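Long-range contact in urocanate hydratase (Paenibacillus sp. Soil724D2, PDB 7NED), which probably adds water to thiourocanate in bacterial ergothioneine breakdown, as a urocanase-family lyase that uses tightly held NAD+ as cofactor: residues A[256-260]-A[482-486]. Numbering follows the deposited sequence.
Sequences SAHDL and GGGYA. With NAD (nicotinamide-adenine-dinucleotide), chain C.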
ATOM      1  N   SER A 256       6.562  -6.652  24.556  1.00 17.16           N
ATOM      2  CA  SER A 256       6.334  -5.635  23.571  1.00 17.82           C
ATOM      3  C   SER A 256       7.667  -4.946  23.159  1.00 19.21           C
ATOM      4  O   SER A 256       7.780  -3.798  23.303  1.00 20.49           O
ATOM      5  CB  SER A 256       5.339  -4.618  24.097  1.00 17.68           C
ATOM      6  OG  SER A 256       5.740  -4.177  25.366  1.00 27.71           O
ATOM      7  N   ALA A 257       8.628  -5.695  22.630  1.00 17.48           N
ATOM      8  CA  ALA A 257       9.912  -5.206  22.232  1.00 19.08           C
ATOM      9  C   ALA A 257       9.855  -4.343  20.999  1.00 19.82           C
ATOM     10  O   ALA A 257      10.777  -3.699  20.697  1.00 21.87           O
ATOM     11  CB  ALA A 257      10.910  -6.330  22.061  1.00 18.47           C
ATOM     12  N   HIS A 258       8.751  -4.348  20.306  1.00 18.18           N
ATOM     13  CA  HIS A 258       8.639  -3.503  19.118  1.00 18.89           C
ATOM     14  C   HIS A 258       8.533  -2.026  19.452  1.00 21.78           C
ATOM     15  O   HIS A 258       8.666  -1.186  18.547  1.00 23.73           O
ATOM     16  CB  HIS A 258       7.398  -3.903  18.314  1.00 16.89           C
ATOM     17  CG  HIS A 258       6.107  -3.618  19.023  1.00 19.19           C
ATOM     18  ND1 HIS A 258       5.659  -4.380  20.086  1.00 19.39           N
ATOM     19  CD2 HIS A 258       5.167  -2.662  18.820  1.00 19.58           C
ATOM     20  CE1 HIS A 258       4.504  -3.897  20.513  1.00 21.20           C
ATOM     21  NE2 HIS A 258       4.181  -2.860  19.754  1.00 19.11           N
ATOM     22  N   ASP A 259       8.237  -1.674  20.698  1.00 18.32           N
ATOM     23  CA  ASP A 259       8.050  -0.263  21.016  1.00 23.80           C
ATOM     24  C   ASP A 259       8.747   0.066  22.323  1.00 24.85           C
ATOM     25  O   ASP A 259       8.358  -0.423  23.391  1.00 21.00           O
ATOM     26  CB  ASP A 259       6.580   0.124  21.066  1.00 19.28           C
ATOM     27  CG  ASP A 259       6.406   1.649  20.976  1.00 26.84           C
ATOM     28  OD1 ASP A 259       6.531   2.288  22.031  1.00 20.48           O
ATOM     29  OD2 ASP A 259       6.266   2.208  19.841  1.00 29.30           O
ATOM     30  N   LEU A 260       9.789   0.892  22.214  1.00 21.51           N
ATOM     31  CA  LEU A 260      10.630   1.274  23.336  1.00 22.73           C
ATOM     32  C   LEU A 260      10.045   2.423  24.136  1.00 24.93           C
ATOM     33  O   LEU A 260      10.628   2.814  25.154  1.00 25.87           O
ATOM     34  CB  LEU A 260      12.031   1.650  22.835  1.00 24.46           C
ATOM     35  CG  LEU A 260      12.730   0.647  21.902  1.00 27.32           C
ATOM     36  CD1 LEU A 260      14.173   1.062  21.568  1.00 28.73           C
ATOM     37  CD2 LEU A 260      12.658  -0.754  22.488  1.00 27.64           C
ATOM     38  N   GLY A 482       3.730   0.693  12.902  1.00 19.60           N
ATOM     39  CA  GLY A 482       3.903   1.888  13.695  1.00 21.06           C
ATOM     40  C   GLY A 482       4.811   1.581  14.873  1.00 21.91           C
ATOM     41  O   GLY A 482       5.212   0.421  15.098  1.00 17.88           O
ATOM     42  N   GLY A 483       5.129   2.629  15.625  1.00 23.41           N
ATOM     43  CA  GLY A 483       6.167   2.498  16.630  1.00 24.38           C
ATOM     44  C   GLY A 483       7.433   1.941  16.033  1.00 24.59           C
ATOM     45  O   GLY A 483       7.860   2.325  14.938  1.00 22.92           O
ATOM     46  N   GLY A 484       8.052   0.992  16.737  1.00 22.59           N
ATOM     47  CA  GLY A 484       9.261   0.380  16.209  1.00 19.72           C
ATOM     48  C   GLY A 484       9.042  -0.513  15.011  1.00 20.85           C
ATOM     49  O   GLY A 484      10.025  -0.932  14.386  1.00 19.77           O
ATOM     50  N   TYR A 485       7.783  -0.819  14.668  1.00 21.20           N
ATOM     51  CA  TYR A 485       7.509  -1.519  13.410  1.00 17.03           C
ATOM     52  C   TYR A 485       7.524  -0.582  12.213  1.00 18.54           C
ATOM     53  O   TYR A 485       7.412  -1.063  11.083  1.00 17.38           O
ATOM     54  CB  TYR A 485       6.153  -2.202  13.430  1.00 14.68           C
ATOM     55  CG  TYR A 485       6.076  -3.450  14.283  1.00 16.59           C
ATOM     56  CD1 TYR A 485       6.957  -4.494  14.090  1.00 18.57           C
ATOM     57  CD2 TYR A 485       5.104  -3.568  15.280  1.00 14.56           C
ATOM     58  CE1 TYR A 485       6.868  -5.678  14.895  1.00 19.36           C
ATOM     59  CE2 TYR A 485       5.002  -4.713  16.071  1.00 17.08           C
ATOM     60  CZ  TYR A 485       5.886  -5.761  15.864  1.00 18.99           C
ATOM     61  OH  TYR A 485       5.814  -6.906  16.633  1.00 18.90           O
ATOM     62  N   ALA A 486       7.645   0.724  12.424  1.00 20.72           N
ATOM     63  CA  ALA A 486       7.605   1.643  11.285  1.00 17.69           C
ATOM     64  C   ALA A 486       8.692   1.287  10.272  1.00 19.45           C
ATOM     65  O   ALA A 486       9.875   1.152  10.617  1.00 16.51           O
ATOM     66  CB  ALA A 486       7.763   3.096  11.755  1.00 18.41           C
TER
HETATM   67  PA  NAD C 702       1.148  -6.266  25.185  1.00 17.81           P
HETATM   68  O1A NAD C 702       1.913  -4.945  25.216  1.00 19.66           O
HETATM   69  O2A NAD C 702      -0.274  -6.451  25.530  1.00 21.25           O
HETATM   70  O5B NAD C 702       1.914  -7.135  26.422  1.00 20.62           O
HETATM   71  C5B NAD C 702       3.278  -7.005  26.448  1.00 17.30           C
HETATM   72  C4B NAD C 702       3.692  -7.635  27.857  1.00 18.90           C
HETATM   73  O4B NAD C 702       5.069  -7.565  28.098  0.89 17.75           O
HETATM   74  C3B NAD C 702       2.975  -6.707  28.891  1.00 20.33           C
HETATM   75  O3B NAD C 702       2.272  -7.464  29.787  1.00 22.07           O
HETATM   76  C2B NAD C 702       4.173  -5.988  29.583  1.00 20.75           C
HETATM   77  O2B NAD C 702       3.991  -5.811  30.941  1.00 21.27           O
HETATM   78  C1B NAD C 702       5.226  -7.084  29.448  0.93 16.27           C
HETATM   79  N9A NAD C 702       6.610  -6.608  29.486  1.00 17.75           N
HETATM   80  C8A NAD C 702       7.165  -5.453  28.945  1.00 20.48           C
HETATM   81  N7A NAD C 702       8.450  -5.341  29.173  1.00 19.39           N
HETATM   82  C5A NAD C 702       8.779  -6.492  29.879  1.00 18.68           C
HETATM   83  C6A NAD C 702       9.992  -6.965  30.426  1.00 20.42           C
HETATM   84  N6A NAD C 702      11.147  -6.275  30.285  0.94 20.45           N
HETATM   85  N1A NAD C 702      10.020  -8.156  31.087  0.98 21.10           N
HETATM   86  C2A NAD C 702       8.826  -8.787  31.221  1.00 19.42           C
HETATM   87  N3A NAD C 702       7.607  -8.462  30.762  1.00 19.51           N
HETATM   88  C4A NAD C 702       7.622  -7.290  30.092  0.77 18.71           C
HETATM   89  O3  NAD C 702       1.719  -6.849  23.847  0.87 15.44           O
HETATM   90  PN  NAD C 702       1.035  -8.123  23.177  1.00 17.80           P
HETATM   91  O1N NAD C 702      -0.241  -7.992  22.398  1.00 18.36           O
HETATM   92  O2N NAD C 702       1.262  -9.298  24.105  1.00 15.49           O
HETATM   93  O5D NAD C 702       2.116  -8.525  21.897  1.00 16.71           O
HETATM   94  C5D NAD C 702       3.468  -8.739  22.338  0.84 17.74           C
HETATM   95  C4D NAD C 702       4.345  -8.920  21.130  1.00 16.46           C
HETATM   96  O4D NAD C 702       3.787  -9.858  20.228  1.00 21.77           O
HETATM   97  C3D NAD C 702       4.224  -7.495  20.376  0.82 18.41           C
HETATM   98  O3D NAD C 702       5.488  -7.067  19.882  1.00 18.47           O
HETATM   99  C2D NAD C 702       3.273  -7.795  19.160  1.00 18.79           C
HETATM  100  O2D NAD C 702       3.558  -7.125  18.001  0.80 19.00           O
HETATM  101  C1D NAD C 702       3.908  -9.211  18.984  1.00 24.78           C
HETATM  102  N1N NAD C 702       3.355 -10.085  17.940  1.00 28.54           N
HETATM  103  C2N NAD C 702       3.679  -9.617  16.682  0.05 24.90           C
HETATM  104  C3N NAD C 702       3.320 -10.323  15.544  0.44 27.97           C
HETATM  105  C7N NAD C 702       3.675  -9.681  14.196  0.54 27.19           C
HETATM  106  O7N NAD C 702       3.846 -10.314  13.155  0.70 27.64           O
HETATM  107  N7N NAD C 702       3.732  -8.298  14.151  0.79 27.62           N
HETATM  108  C4N NAD C 702       2.642 -11.534  15.741  0.58 29.33           C
HETATM  109  C5N NAD C 702       2.352 -11.975  17.032  1.00 27.13           C
HETATM  110  C6N NAD C 702       2.739 -11.235  18.163  1.00 29.25           C
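His258 lies against the ring of Tyr485, its CB over one face of the phenol in a CH-pi contact, 3.6 Å from the ring centroid. The two ring planes are turned by only 15° but are displaced laterally along each other, leaving little face-to-face overlap; His258 CG comes within 3.3 Å of Tyr485 CE2. Trp119 meets both rings. Polar bonds then join the pair to the nicotinamide-side ribose of NAD. Tyr485 OH and NAD O2D, which lies in the plane of the phenol at its edge, share a hydrogen bond of 2.6 Å. With CG of His258 turned between backbone N and carbonyl carbon (chi1 67°), its ND1 and NAD O3D make a weak, bent hydrogen bond of 2.7 Å, while NE2 bonds to Ala43 O. A phenylalanine in place of Tyr485 would probably keep the ring packing but leave NAD O2D without this hydroxyl partner. Steric fit governs the loop: the carboxylate atom Asp259 OD2, hydrogen-bonded to Tyr109 OH, sits 3.2 Å from Gly483 CA, and a CB on Gly483 would run into this oxygen. The arrangement belongs to the NAD site of urocanase, where a beta turn of the Rossmann-like domain and a glycine-rich loop of the C-terminal domain meet at the cofactor ribose.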